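Local atomic coordinates of uncharacterized hypothetical protein (Bacteroides uniformis, PDB entry 4EIU), a protein that is of unknown function but belongs to the DUF3823 family, and joins an N-terminal transthyretin-like domain to a second beta sandwich. Residues A[128-133]-A[217-222]; A[182-187]-A[210-215]; A[134-139]-A[163-168]; A[59-64]-A[73-78]; A[23-28]-A[109-114]. All blocks are in the same frame, centred on the assembly; numbering follows the deposited sequence. Where two conformers were deposited one is given.

How the contacts relate
Following the chain from the N terminus, contact 5 opens first, at 23-28, and closes a long loop at 109-114; contact 4 is nested within it, bringing together the strands at 59-64 and 73-78. Both belong to the N-terminal domain, where they touch each other. The chain then enters the second sandwich. Contact 1 opens at 128-133 and closes only at 217-222, and inside its loop lie contact 3 and then contact 2, in series. None of the loops cross. Contacts 1 and 3 pack the two sheets of this sandwich together along strand 129-138, while contact 2 lies toward one end. Between the domains, Arg220 of contact 1 reaches the carbonyl of Thr27 in contact 5.

Contact 1. Residues A[128-133]-A[217-222]; sequences GVIKAQ and VFVRAA
Ile130 and Val217 point their side chains at each other and meet tip to tip, Ile130 CD1 lying 3.6 Å from Val217 CG2. The same methyl also serves Val219, whose side chain it passes at a slant, with Ile130 CD1 3.8 Å from Val219 CG1. The isoleucine owes this double reach to its shape: CG1 stands opposite the carbonyl carbon (chi1 -47°), and the extended second torsion (chi2 178°) carries CD1 well away from the backbone. On the other strand the two valines present different branches. Val217 uses CG2, the methyl lodged between its backbone N and carbonyl carbon, whereas Val219 uses CG1, which lies opposite the carbonyl carbon. A single long branch therefore lies against two short ones. This is the face-to-face packing of a beta sandwich: strand 129-138 belongs to a three-stranded sheet and strand 216-225 to a four-stranded one, and no hydrogen bond passes between these segments. The closest CA atoms, those of Ile130 and Val219, are still 9.0 Å apart, a gap that branched aliphatic side chains fill well. Alternation along strand 217-222 puts Val217 and Val219 inside and turns Phe218 away. Nearby, Phe119 and Phe167 cover Val219, and Val211 packs on Val217. Ala132 also points inward, but its methyl is too short to meet the opposite segment; Phe119 and Phe167 lie against it instead.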
# COMPACT_ATOMS: atom_id res chain seq x y z
N GLY A 128 -16.88 -23.13 8.77
CA GLY A 128 -17.04 -21.68 8.62
C GLY A 128 -15.87 -20.81 9.09
O GLY A 128 -15.95 -19.57 9.05
N VAL A 129 -14.78 -21.46 9.53
CA VAL A 129 -13.52 -20.79 9.82
C VAL A 129 -12.60 -21.07 8.64
O VAL A 129 -12.52 -22.21 8.16
CB VAL A 129 -12.90 -21.22 11.18
CG1 VAL A 129 -13.92 -21.10 12.31
CG2 VAL A 129 -12.36 -22.65 11.14
N ILE A 130 -11.94 -20.02 8.15
CA ILE A 130 -11.01 -20.10 7.01
C ILE A 130 -9.56 -20.03 7.49
O ILE A 130 -9.24 -19.30 8.44
CB ILE A 130 -11.22 -18.95 6.01
CG1 ILE A 130 -12.71 -18.75 5.68
CG2 ILE A 130 -10.43 -19.21 4.73
CD1 ILE A 130 -12.96 -17.60 4.74
N LYS A 131 -8.69 -20.78 6.80
CA LYS A 131 -7.29 -20.92 7.19
C LYS A 131 -6.42 -20.84 5.95
O LYS A 131 -6.66 -21.57 4.98
CB LYS A 131 -7.07 -22.27 7.88
CG LYS A 131 -5.62 -22.63 8.19
CD LYS A 131 -5.57 -23.96 8.93
CE LYS A 131 -4.16 -24.54 8.99
NZ LYS A 131 -4.09 -25.80 9.78
N ALA A 132 -5.41 -19.98 6.00
CA ALA A 132 -4.55 -19.68 4.86
C ALA A 132 -3.09 -19.67 5.25
O ALA A 132 -2.75 -19.45 6.41
CB ALA A 132 -4.94 -18.32 4.28
N GLN A 133 -2.23 -19.88 4.25
CA GLN A 133 -0.78 -19.72 4.36
C GLN A 133 -0.36 -18.40 3.70
O GLN A 133 -0.62 -18.18 2.51
CB GLN A 133 -0.07 -20.90 3.69
CG GLN A 133 -0.45 -22.26 4.25
CD GLN A 133 0.05 -22.44 5.67
OE1 GLN A 133 -0.69 -22.27 6.64
NE2 GLN A 133 1.32 -22.78 5.81
N VAL A 217 -17.11 -15.58 0.29
CA VAL A 217 -16.40 -14.43 0.85
C VAL A 217 -15.11 -14.23 0.06
O VAL A 217 -14.65 -15.12 -0.66
CB VAL A 217 -16.02 -14.60 2.35
CG1 VAL A 217 -17.26 -14.64 3.21
CG2 VAL A 217 -15.16 -15.84 2.55
N PHE A 218 -14.55 -13.04 0.21
CA PHE A 218 -13.23 -12.74 -0.36
C PHE A 218 -12.24 -12.49 0.76
O PHE A 218 -12.59 -11.83 1.75
CB PHE A 218 -13.32 -11.55 -1.29
CG PHE A 218 -14.23 -11.80 -2.47
CD1 PHE A 218 -15.59 -11.59 -2.36
CD2 PHE A 218 -13.72 -12.29 -3.67
CE1 PHE A 218 -16.45 -11.85 -3.42
CE2 PHE A 218 -14.56 -12.54 -4.74
CZ PHE A 218 -15.92 -12.32 -4.62
N VAL A 219 -11.04 -13.06 0.61
CA VAL A 219 -9.99 -12.97 1.64
C VAL A 219 -8.71 -12.37 1.06
O VAL A 219 -8.44 -12.48 -0.13
CB VAL A 219 -9.65 -14.35 2.26
CG1 VAL A 219 -10.91 -15.03 2.77
CG2 VAL A 219 -8.91 -15.23 1.27
N ARG A 220 -7.93 -11.73 1.92
CA ARG A 220 -6.73 -11.05 1.46
C ARG A 220 -5.75 -10.86 2.61
O ARG A 220 -6.17 -10.59 3.74
CB ARG A 220 -7.12 -9.70 0.91
CG ARG A 220 -6.14 -9.09 -0.07
CD ARG A 220 -6.74 -7.81 -0.62
NE ARG A 220 -5.83 -7.12 -1.52
CZ ARG A 220 -5.94 -5.84 -1.90
NH1 ARG A 220 -6.93 -5.07 -1.45
NH2 ARG A 220 -5.03 -5.31 -2.72
N ALA A 221 -4.46 -10.98 2.31
CA ALA A 221 -3.41 -10.80 3.32
C ALA A 221 -2.79 -9.44 3.17
O ALA A 221 -2.80 -8.85 2.08
CB ALA A 221 -2.35 -11.89 3.21
N ALA A 222 -2.32 -8.91 4.29
CA ALA A 222 -1.64 -7.66 4.32
C ALA A 222 -0.60 -7.69 5.42
O ALA A 222 -0.77 -8.43 6.39
CB ALA A 222 -2.61 -6.49 4.52

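Contact 2. Residues A[182-187]-A[210-215]; sequences ERWSSS and NVPSGR
Val211 N is hydrogen-bonded to Gly128 O, which anchors the residue whose methyl covers Trp184. Val211 CG2 sits almost squarely above the five-membered ring of the indole, 3.4 Å from its centroid and 8° off the normal, a CH-pi contact; the valine was modelled in two conformers, so this describes one of them. Over the opposite face of the same ring lies Arg183 CB. The next residue, Pro212, extends the apolar surface, its CD 3.9 Å from Trp184 CZ2. The indole, wide and flat, suits a place where it must touch several groups, and Tyr171 also meets it edge-to-face. Were Trp184 an alanine, Val211 and Pro212 would probably lose the surface they rest on, and a gap would be likely to open beneath the loop. From Pro212 to Arg215 the chain makes a type II beta turn, with Gly214 taking the positive phi. The loop after strand 202-206 thus crosses from the three-stranded to the four-stranded sheet of a beta sandwich, with Trp184 packed under it.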
# COMPACT_ATOMS: atom_id res chain seq x y z
N GLU A 182 -15.35 -7.22 10.26
CA GLU A 182 -14.78 -7.43 11.59
C GLU A 182 -15.28 -8.68 12.33
O GLU A 182 -14.74 -9.02 13.38
CB GLU A 182 -15.02 -6.19 12.45
CG GLU A 182 -14.32 -4.96 11.88
CD GLU A 182 -13.66 -4.12 12.94
OE1 GLU A 182 -14.18 -4.05 14.07
OE2 GLU A 182 -12.59 -3.52 12.65
N ARG A 183 -16.30 -9.36 11.81
CA ARG A 183 -16.71 -10.64 12.40
C ARG A 183 -15.67 -11.73 12.14
O ARG A 183 -15.47 -12.65 12.95
CB ARG A 183 -18.05 -11.10 11.80
CG ARG A 183 -19.23 -10.17 12.07
CD ARG A 183 -20.50 -10.65 11.36
NE ARG A 183 -20.47 -10.34 9.93
CZ ARG A 183 -21.55 -10.26 9.15
NH1 ARG A 183 -22.78 -10.46 9.63
NH2 ARG A 183 -21.41 -9.97 7.86
N TRP A 184 -15.03 -11.64 10.97
CA TRP A 184 -14.21 -12.74 10.44
C TRP A 184 -12.79 -12.35 10.14
O TRP A 184 -11.92 -13.22 10.08
CB TRP A 184 -14.87 -13.29 9.18
CG TRP A 184 -16.32 -13.66 9.38
CD1 TRP A 184 -16.85 -14.50 10.35
CD2 TRP A 184 -17.47 -13.22 8.57
NE1 TRP A 184 -18.22 -14.60 10.21
CE2 TRP A 184 -18.65 -13.86 9.16
CE3 TRP A 184 -17.63 -12.39 7.46
CZ2 TRP A 184 -19.93 -13.67 8.64
CZ3 TRP A 184 -18.92 -12.21 6.94
CH2 TRP A 184 -20.05 -12.83 7.52
N SER A 185 -12.54 -11.07 9.92
CA SER A 185 -11.17 -10.59 9.72
C SER A 185 -10.33 -10.92 10.97
O SER A 185 -10.85 -10.98 12.09
CB SER A 185 -11.16 -9.10 9.41
OG SER A 185 -11.80 -8.84 8.17
N SER A 186 -9.04 -11.19 10.75
CA SER A 186 -8.16 -11.57 11.83
C SER A 186 -6.81 -10.94 11.65
O SER A 186 -6.55 -10.27 10.64
CB SER A 186 -8.03 -13.10 11.93
OG SER A 186 -7.27 -13.66 10.87
N SER A 187 -5.95 -11.13 12.63
CA SER A 187 -4.60 -10.63 12.53
C SER A 187 -3.63 -11.32 13.48
O SER A 187 -4.06 -12.06 14.38
CB SER A 187 -4.61 -9.11 12.70
OG SER A 187 -4.97 -8.72 14.00
N ASN A 210 -17.52 -17.31 12.36
CA ASN A 210 -17.93 -18.42 11.51
C ASN A 210 -18.77 -17.87 10.38
O ASN A 210 -19.85 -17.32 10.62
CB ASN A 210 -18.74 -19.44 12.32
CG ASN A 210 -17.91 -20.03 13.45
OD1 ASN A 210 -18.12 -19.51 14.63
ND2 ASN A 210 -16.83 -20.87 12.96
N VAL A 211 -18.26 -17.98 9.15
CA VAL A 211 -19.01 -17.51 7.99
C VAL A 211 -20.04 -18.58 7.64
O VAL A 211 -19.69 -19.76 7.57
CB VAL A 211 -18.10 -17.24 6.77
CG1 VAL A 211 -18.92 -16.64 5.62
CG2 VAL A 211 -16.95 -16.30 7.17
N PRO A 212 -21.31 -18.18 7.43
CA PRO A 212 -22.34 -19.19 7.16
C PRO A 212 -22.06 -19.99 5.88
O PRO A 212 -21.60 -19.42 4.88
CB PRO A 212 -23.63 -18.37 7.01
CG PRO A 212 -23.33 -17.05 7.61
CD PRO A 212 -21.87 -16.81 7.37
N SER A 213 -22.33 -21.29 5.93
CA SER A 213 -22.13 -22.17 4.77
C SER A 213 -23.08 -21.77 3.63
O SER A 213 -24.18 -21.21 3.88
CB SER A 213 -22.34 -23.61 5.18
OG SER A 213 -23.61 -23.72 5.76
N GLY A 214 -22.59 -21.97 2.38
CA GLY A 214 -23.34 -21.54 1.20
C GLY A 214 -22.90 -20.16 0.71
O GLY A 214 -23.28 -19.74 -0.37
N ARG A 215 -22.11 -19.45 1.51
CA ARG A 215 -21.73 -18.09 1.16
C ARG A 215 -20.34 -18.04 0.51
O ARG A 215 -19.50 -18.91 0.78
CB ARG A 215 -21.80 -17.18 2.39
CG ARG A 215 -23.17 -17.15 3.05
CD ARG A 215 -24.25 -16.47 2.21
NE ARG A 215 -24.49 -15.09 2.64
CZ ARG A 215 -24.20 -13.98 1.94
NH1 ARG A 215 -23.66 -14.02 0.72
NH2 ARG A 215 -24.47 -12.79 2.48

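Contact 3. Residues A[134-139]-A[163-168]; sequences VRVTRG and TDIQFF
Ile165 divides its branches between two valines of the facing strand. Its longer arm runs antiparallel to the side chain of Val136, the two sliding past each other so that Val136 CG2 is 4.0 Å from Ile165 CD1. The other branch turns to Val134, a looser approach of 4.4 Å between Val134 CG1 and Ile165 CG2. With CG1 opposite the carbonyl carbon (chi1 -72°) and CG2 opposite the backbone N, the isoleucine spreads wide enough to serve both. Next along the strand, Asp164 and Gln166 have their side chains on the other face of the sheet. There Gln166 NE2 donates to Asp164 OD2 at 2.7 Å, nearly straight at 164° but from above the carboxylate plane, and Thr163 OG1 donates to Asp164 OD1. Arg224 makes a salt bridge to the buried carboxylate, and Trp238 NE1 bonds it too. Around the apolar contact, Val203 and Ile205 of strand 202-206 flank Ile165, while strands 115-126 and 216-225 close on Val134 through Val117 and Ala221.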
# COMPACT_ATOMS: atom_id res chain seq x y z
N VAL A 134 0.26 -17.52 4.49
CA VAL A 134 0.72 -16.20 4.01
C VAL A 134 2.24 -16.15 4.03
O VAL A 134 2.87 -16.59 5.01
CB VAL A 134 0.17 -15.04 4.87
CG1 VAL A 134 0.72 -13.69 4.39
CG2 VAL A 134 -1.36 -14.99 4.81
N ARG A 135 2.84 -15.61 2.97
CA ARG A 135 4.29 -15.43 2.95
C ARG A 135 4.64 -13.95 2.83
O ARG A 135 4.30 -13.32 1.84
CB ARG A 135 4.94 -16.24 1.83
CG ARG A 135 6.46 -16.17 1.87
CD ARG A 135 7.10 -16.50 0.53
NE ARG A 135 7.18 -17.93 0.38
CZ ARG A 135 6.60 -18.68 -0.55
NH1 ARG A 135 5.86 -18.19 -1.54
NH2 ARG A 135 6.79 -19.98 -0.49
N VAL A 136 5.33 -13.40 3.83
CA VAL A 136 5.81 -12.02 3.80
C VAL A 136 7.32 -11.95 3.53
O VAL A 136 8.13 -12.62 4.20
CB VAL A 136 5.47 -11.27 5.10
CG1 VAL A 136 5.97 -9.81 5.05
CG2 VAL A 136 3.96 -11.32 5.34
N THR A 137 7.70 -11.14 2.56
CA THR A 137 9.13 -10.88 2.28
C THR A 137 9.39 -9.39 2.13
O THR A 137 8.47 -8.61 1.88
CB THR A 137 9.62 -11.61 0.99
OG1 THR A 137 8.71 -11.34 -0.07
CG2 THR A 137 9.72 -13.15 1.20
N ARG A 138 10.65 -8.99 2.27
CA ARG A 138 11.05 -7.59 2.02
C ARG A 138 10.82 -7.20 0.56
O ARG A 138 11.19 -7.94 -0.34
CB ARG A 138 12.52 -7.40 2.38
CG ARG A 138 12.85 -7.58 3.84
CD ARG A 138 12.20 -6.52 4.71
NE ARG A 138 12.54 -6.70 6.12
CZ ARG A 138 12.01 -5.99 7.11
NH1 ARG A 138 11.17 -5.03 6.84
NH2 ARG A 138 12.34 -6.20 8.38
N GLY A 139 10.22 -6.05 0.32
CA GLY A 139 9.99 -5.61 -1.05
C GLY A 139 11.20 -4.85 -1.59
O GLY A 139 11.33 -4.66 -2.81
N THR A 163 5.31 -5.46 11.89
CA THR A 163 4.52 -5.30 13.12
C THR A 163 3.31 -6.22 13.15
O THR A 163 2.82 -6.55 14.23
CB THR A 163 4.07 -3.82 13.32
OG1 THR A 163 3.23 -3.39 12.22
CG2 THR A 163 5.31 -2.87 13.40
N ASP A 164 2.79 -6.62 11.99
CA ASP A 164 1.57 -7.42 11.95
C ASP A 164 1.28 -8.01 10.58
O ASP A 164 1.79 -7.50 9.59
CB ASP A 164 0.34 -6.61 12.42
CG ASP A 164 0.09 -5.35 11.60
OD1 ASP A 164 0.69 -4.31 11.92
OD2 ASP A 164 -0.76 -5.39 10.68
N ILE A 165 0.49 -9.09 10.57
CA ILE A 165 -0.15 -9.61 9.38
C ILE A 165 -1.66 -9.52 9.58
O ILE A 165 -2.16 -9.82 10.66
CB ILE A 165 0.18 -11.09 9.10
CG1 ILE A 165 1.63 -11.23 8.63
CG2 ILE A 165 -0.79 -11.67 8.05
CD1 ILE A 165 2.15 -12.66 8.64
N GLN A 166 -2.37 -9.12 8.54
CA GLN A 166 -3.84 -9.08 8.60
C GLN A 166 -4.37 -10.10 7.63
O GLN A 166 -3.78 -10.27 6.55
CB GLN A 166 -4.36 -7.70 8.17
CG GLN A 166 -3.79 -6.54 8.98
CD GLN A 166 -4.20 -6.60 10.42
OE1 GLN A 166 -5.37 -6.85 10.73
NE2 GLN A 166 -3.24 -6.37 11.34
N PHE A 167 -5.46 -10.75 8.02
CA PHE A 167 -6.24 -11.61 7.15
C PHE A 167 -7.63 -10.96 7.07
O PHE A 167 -8.46 -11.14 7.95
CB PHE A 167 -6.25 -13.02 7.73
CG PHE A 167 -6.90 -14.05 6.87
CD1 PHE A 167 -6.56 -14.20 5.54
CD2 PHE A 167 -7.80 -14.96 7.43
CE1 PHE A 167 -7.13 -15.20 4.77
CE2 PHE A 167 -8.37 -15.95 6.66
CZ PHE A 167 -8.04 -16.06 5.33
N PHE A 168 -7.81 -10.13 6.04
CA PHE A 168 -9.05 -9.42 5.82
C PHE A 168 -10.04 -10.35 5.15
O PHE A 168 -9.71 -11.06 4.20
CB PHE A 168 -8.84 -8.17 4.96
CG PHE A 168 -8.01 -7.09 5.62
CD1 PHE A 168 -8.44 -6.49 6.80
CD2 PHE A 168 -6.84 -6.63 5.03
CE1 PHE A 168 -7.69 -5.47 7.39
CE2 PHE A 168 -6.08 -5.62 5.61
CZ PHE A 168 -6.51 -5.02 6.78

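Contact 4. Residues A[59-64]-A[73-78]; sequences GTFQNT and VRIDGP
Apolar contact alone joins these segments: the ring of Phe61 reaches across to Val73 and Ile75. It approaches both methyls obliquely, with Phe61 CZ 4.4 Å from Val73 CG1 and Phe61 CE2 4.5 Å from Ile75 CG2. The first torsion of the phenylalanine (chi1 65°) sets CG between the backbone N and carbonyl carbon, and from there the ring extends toward the facing strand. A large side chain suits the spot, because the CA atoms of Phe61 and Ile75 are 10.6 Å apart. On the facing strand Val73 offers the methyl opposite its backbone N (chi1 -179°), while Ile75 offers its short branch. Val36 and Val107 also pack on the phenylalanine, and Phe109 on both aliphatic residues.

The charged interactions lie on the other face of strand 73-76, where alternation puts Arg74 and Asp76. The guanidinium grips the carboxylate side-on: Arg74 NE donates to Asp76 OD2 at 2.8 Å, and Arg74 NH2 to Asp76 OD1 at 2.9 Å with an angle of 171°. Each oxygen uses its syn lone pair. Arg35 adds a second salt bridge to Asp76, so the buried negative charge is probably well compensated.

Strand 60-63 of a three-stranded mixed sheet thus faces strand 69-76 of a five-stranded antiparallel sheet across an apolar core, as in a beta sandwich, consistent with the transthyretin-like family of the N-terminal domain.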
# COMPACT_ATOMS: atom_id res chain seq x y z
N GLY A 59 -3.39 -0.86 -7.92
CA GLY A 59 -2.26 0.03 -7.96
C GLY A 59 -2.33 1.01 -9.11
O GLY A 59 -1.32 1.64 -9.44
N THR A 60 -3.51 1.18 -9.72
CA THR A 60 -3.70 2.22 -10.76
C THR A 60 -4.57 3.36 -10.21
O THR A 60 -5.26 3.16 -9.21
CB THR A 60 -4.31 1.67 -12.04
OG1 THR A 60 -5.68 1.23 -11.82
CG2 THR A 60 -3.45 0.50 -12.65
N PHE A 61 -4.59 4.51 -10.90
CA PHE A 61 -5.44 5.63 -10.52
C PHE A 61 -5.87 6.36 -11.75
O PHE A 61 -5.21 6.28 -12.78
CB PHE A 61 -4.77 6.59 -9.53
CG PHE A 61 -3.55 7.34 -10.07
CD1 PHE A 61 -3.69 8.57 -10.73
CD2 PHE A 61 -2.27 6.89 -9.81
CE1 PHE A 61 -2.56 9.27 -11.21
CE2 PHE A 61 -1.14 7.58 -10.27
CZ PHE A 61 -1.28 8.78 -10.96
N GLN A 62 -6.97 7.07 -11.65
CA GLN A 62 -7.40 7.95 -12.73
C GLN A 62 -8.26 9.08 -12.17
O GLN A 62 -9.14 8.84 -11.34
CB GLN A 62 -8.15 7.17 -13.79
CG GLN A 62 -8.75 8.01 -14.93
CD GLN A 62 -9.49 7.17 -15.92
OE1 GLN A 62 -8.88 6.65 -16.86
NE2 GLN A 62 -10.82 7.05 -15.77
N ASN A 63 -8.03 10.28 -12.67
CA ASN A 63 -8.95 11.38 -12.47
C ASN A 63 -9.18 12.12 -13.78
O ASN A 63 -8.21 12.48 -14.46
CB ASN A 63 -8.40 12.32 -11.38
CG ASN A 63 -9.41 13.35 -10.95
OD1 ASN A 63 -9.74 14.25 -11.71
ND2 ASN A 63 -9.94 13.23 -9.73
N THR A 64 -10.45 12.39 -14.09
CA THR A 64 -10.92 12.97 -15.36
C THR A 64 -11.34 14.45 -15.23
O THR A 64 -11.82 15.03 -16.18
CB THR A 64 -12.15 12.18 -15.89
OG1 THR A 64 -13.18 12.18 -14.88
CG2 THR A 64 -11.75 10.75 -16.23
N VAL A 73 2.99 15.72 -9.74
CA VAL A 73 2.24 14.55 -9.39
C VAL A 73 3.07 13.81 -8.35
O VAL A 73 4.16 13.33 -8.64
CB VAL A 73 1.93 13.66 -10.63
CG1 VAL A 73 1.09 12.43 -10.22
CG2 VAL A 73 1.22 14.50 -11.73
N ARG A 74 2.57 13.76 -7.14
CA ARG A 74 3.23 13.14 -6.01
C ARG A 74 2.40 11.96 -5.50
O ARG A 74 1.21 12.14 -5.28
CB ARG A 74 3.34 14.18 -4.88
CG ARG A 74 3.85 13.57 -3.59
CD ARG A 74 4.00 14.58 -2.46
NE ARG A 74 4.26 13.81 -1.24
CZ ARG A 74 4.92 14.26 -0.18
NH1 ARG A 74 5.44 15.50 -0.15
NH2 ARG A 74 5.09 13.45 0.85
N ILE A 75 3.01 10.80 -5.24
CA ILE A 75 2.31 9.69 -4.62
C ILE A 75 3.00 9.30 -3.30
O ILE A 75 4.20 9.52 -3.14
CB ILE A 75 2.15 8.48 -5.56
CG1 ILE A 75 3.52 7.84 -5.92
CG2 ILE A 75 1.36 8.93 -6.84
CD1 ILE A 75 3.48 6.47 -6.63
N ASP A 76 2.22 8.84 -2.34
CA ASP A 76 2.71 8.31 -1.06
C ASP A 76 1.97 6.99 -0.79
O ASP A 76 0.78 6.83 -1.17
CB ASP A 76 2.36 9.30 0.05
CG ASP A 76 3.14 10.59 -0.05
OD1 ASP A 76 4.23 10.71 0.55
OD2 ASP A 76 2.65 11.54 -0.69
N GLY A 77 2.63 6.04 -0.14
CA GLY A 77 2.05 4.74 -0.00
C GLY A 77 2.92 3.84 0.83
O GLY A 77 3.77 4.36 1.55
N PRO A 78 2.70 2.51 0.72
CA PRO A 78 3.51 1.48 1.42
C PRO A 78 4.81 1.20 0.65
O PRO A 78 5.07 0.09 0.21
CB PRO A 78 2.56 0.28 1.45
CG PRO A 78 1.84 0.39 0.13
CD PRO A 78 1.60 1.88 -0.01

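Contact 5. Residues A[23-28]-A[109-114]; sequences KRVLTD and FEVQPF
Val25 turns CG1 opposite its own backbone N (chi1 -178°), which leaves CG2 beside that nitrogen and directed at Val111. Val111 is rotated differently (chi1 -56°), with CG2 between the backbone N and the carbonyl carbon, where it faces Val25. These two methyls meet, Val25 CG2 to Val111 CG2, at 3.6 Å, the side chains slanting across one another. The second branch of Val25 reaches further along the chain, to the pyrrolidine ring of Pro113, where Val25 CG1 and Pro113 CB are 4.5 Å apart. Valine suits this place because its two methyls can address two residues at once from a short, stiff stem. Val111 and Pro113 both point toward the loop, while Gln112 between them points away, as alternation in an extended chain requires. Proline fits just past the end of strand 109-111: its ring adds apolar surface and lacks the N-H that would continue strand pairing. No hydrogen bond links the two segments, but both are tied to strand 10-18, Val25 through Val16 and Val111 through Val17. That strand lies within its sheet between 60-63 and 104-111. From strand 69-76 of the facing sheet Ile75 packs on Val111, while Gln112 reaches Lys148 of helix 142-149.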
# COMPACT_ATOMS: atom_id res chain seq x y z
N LYS A 23 6.04 -5.46 -11.01
CA LYS A 23 4.72 -5.88 -10.57
C LYS A 23 3.98 -4.69 -9.99
O LYS A 23 4.58 -3.83 -9.36
CB LYS A 23 4.81 -7.00 -9.51
CG LYS A 23 5.29 -8.33 -10.06
CD LYS A 23 5.43 -9.40 -8.98
CE LYS A 23 5.34 -10.78 -9.62
NZ LYS A 23 5.59 -11.90 -8.66
N ARG A 24 2.66 -4.67 -10.17
CA ARG A 24 1.82 -3.68 -9.53
C ARG A 24 1.94 -3.72 -8.02
O ARG A 24 2.09 -4.79 -7.44
CB ARG A 24 0.37 -3.88 -9.93
CG ARG A 24 0.10 -3.69 -11.41
CD ARG A 24 -0.03 -2.18 -11.74
NE ARG A 24 -0.38 -1.89 -13.16
CZ ARG A 24 -1.53 -2.22 -13.72
NH1 ARG A 24 -2.46 -2.86 -13.02
NH2 ARG A 24 -1.77 -1.88 -14.97
N VAL A 25 1.92 -2.54 -7.42
CA VAL A 25 1.87 -2.38 -5.98
C VAL A 25 0.38 -2.31 -5.59
O VAL A 25 -0.31 -1.27 -5.78
CB VAL A 25 2.65 -1.18 -5.48
CG1 VAL A 25 2.59 -1.11 -3.96
CG2 VAL A 25 4.12 -1.21 -5.96
N LEU A 26 -0.10 -3.41 -5.05
CA LEU A 26 -1.53 -3.55 -4.76
C LEU A 26 -1.81 -2.85 -3.45
O LEU A 26 -0.94 -2.77 -2.56
CB LEU A 26 -1.93 -5.03 -4.71
CG LEU A 26 -1.64 -5.92 -5.92
CD1 LEU A 26 -2.04 -7.39 -5.65
CD2 LEU A 26 -2.33 -5.46 -7.19
N THR A 27 -3.03 -2.36 -3.33
CA THR A 27 -3.41 -1.47 -2.25
C THR A 27 -4.94 -1.55 -1.99
O THR A 27 -5.59 -2.50 -2.39
CB THR A 27 -2.90 -0.04 -2.50
OG1 THR A 27 -2.97 0.74 -1.29
CG2 THR A 27 -3.62 0.65 -3.70
N ASP A 28 -5.43 -0.59 -1.22
CA ASP A 28 -6.83 -0.52 -0.78
C ASP A 28 -7.25 0.91 -1.10
O ASP A 28 -6.50 1.83 -0.78
CB ASP A 28 -6.90 -0.75 0.72
CG ASP A 28 -8.32 -0.89 1.24
OD1 ASP A 28 -9.12 -1.67 0.63
OD2 ASP A 28 -8.61 -0.23 2.27
N PHE A 109 4.78 5.24 -12.12
CA PHE A 109 5.66 5.43 -10.98
C PHE A 109 6.31 4.10 -10.62
O PHE A 109 5.63 3.13 -10.37
CB PHE A 109 4.88 5.93 -9.75
CG PHE A 109 4.60 7.41 -9.77
CD1 PHE A 109 5.50 8.32 -9.21
CD2 PHE A 109 3.46 7.88 -10.34
CE1 PHE A 109 5.26 9.68 -9.24
CE2 PHE A 109 3.20 9.26 -10.39
CZ PHE A 109 4.08 10.15 -9.83
N GLU A 110 7.63 4.10 -10.52
CA GLU A 110 8.34 2.92 -10.05
C GLU A 110 8.75 3.21 -8.64
O GLU A 110 9.47 4.18 -8.40
CB GLU A 110 9.58 2.67 -10.90
CG GLU A 110 9.22 2.24 -12.29
CD GLU A 110 10.46 1.92 -13.07
OE1 GLU A 110 11.02 2.85 -13.63
OE2 GLU A 110 10.90 0.77 -13.07
N VAL A 111 8.34 2.35 -7.70
CA VAL A 111 8.53 2.57 -6.27
C VAL A 111 9.18 1.32 -5.68
O VAL A 111 9.44 0.33 -6.37
CB VAL A 111 7.20 2.91 -5.58
CG1 VAL A 111 6.53 4.13 -6.25
CG2 VAL A 111 6.26 1.72 -5.60
N GLN A 112 9.50 1.41 -4.40
CA GLN A 112 10.19 0.33 -3.66
C GLN A 112 9.28 -0.01 -2.47
O GLN A 112 9.38 0.60 -1.41
CB GLN A 112 11.55 0.84 -3.22
CG GLN A 112 12.51 0.84 -4.41
CD GLN A 112 13.84 1.52 -4.17
OE1 GLN A 112 13.90 2.68 -3.69
NE2 GLN A 112 14.92 0.82 -4.50
N PRO A 113 8.36 -0.98 -2.67
CA PRO A 113 7.43 -1.31 -1.61
C PRO A 113 8.19 -1.88 -0.41
O PRO A 113 9.17 -2.53 -0.60
CB PRO A 113 6.53 -2.39 -2.22
CG PRO A 113 7.34 -2.99 -3.32
CD PRO A 113 8.29 -1.92 -3.80
N PHE A 114 7.67 -1.67 0.79
CA PHE A 114 8.35 -2.15 1.96
C PHE A 114 8.36 -3.68 2.03
O PHE A 114 9.35 -4.29 2.42
CB PHE A 114 7.67 -1.63 3.23
CG PHE A 114 7.60 -0.14 3.33
CD1 PHE A 114 8.67 0.64 2.98
CD2 PHE A 114 6.47 0.47 3.83
CE1 PHE A 114 8.61 2.02 3.11
CE2 PHE A 114 6.41 1.85 3.95
CZ PHE A 114 7.50 2.62 3.62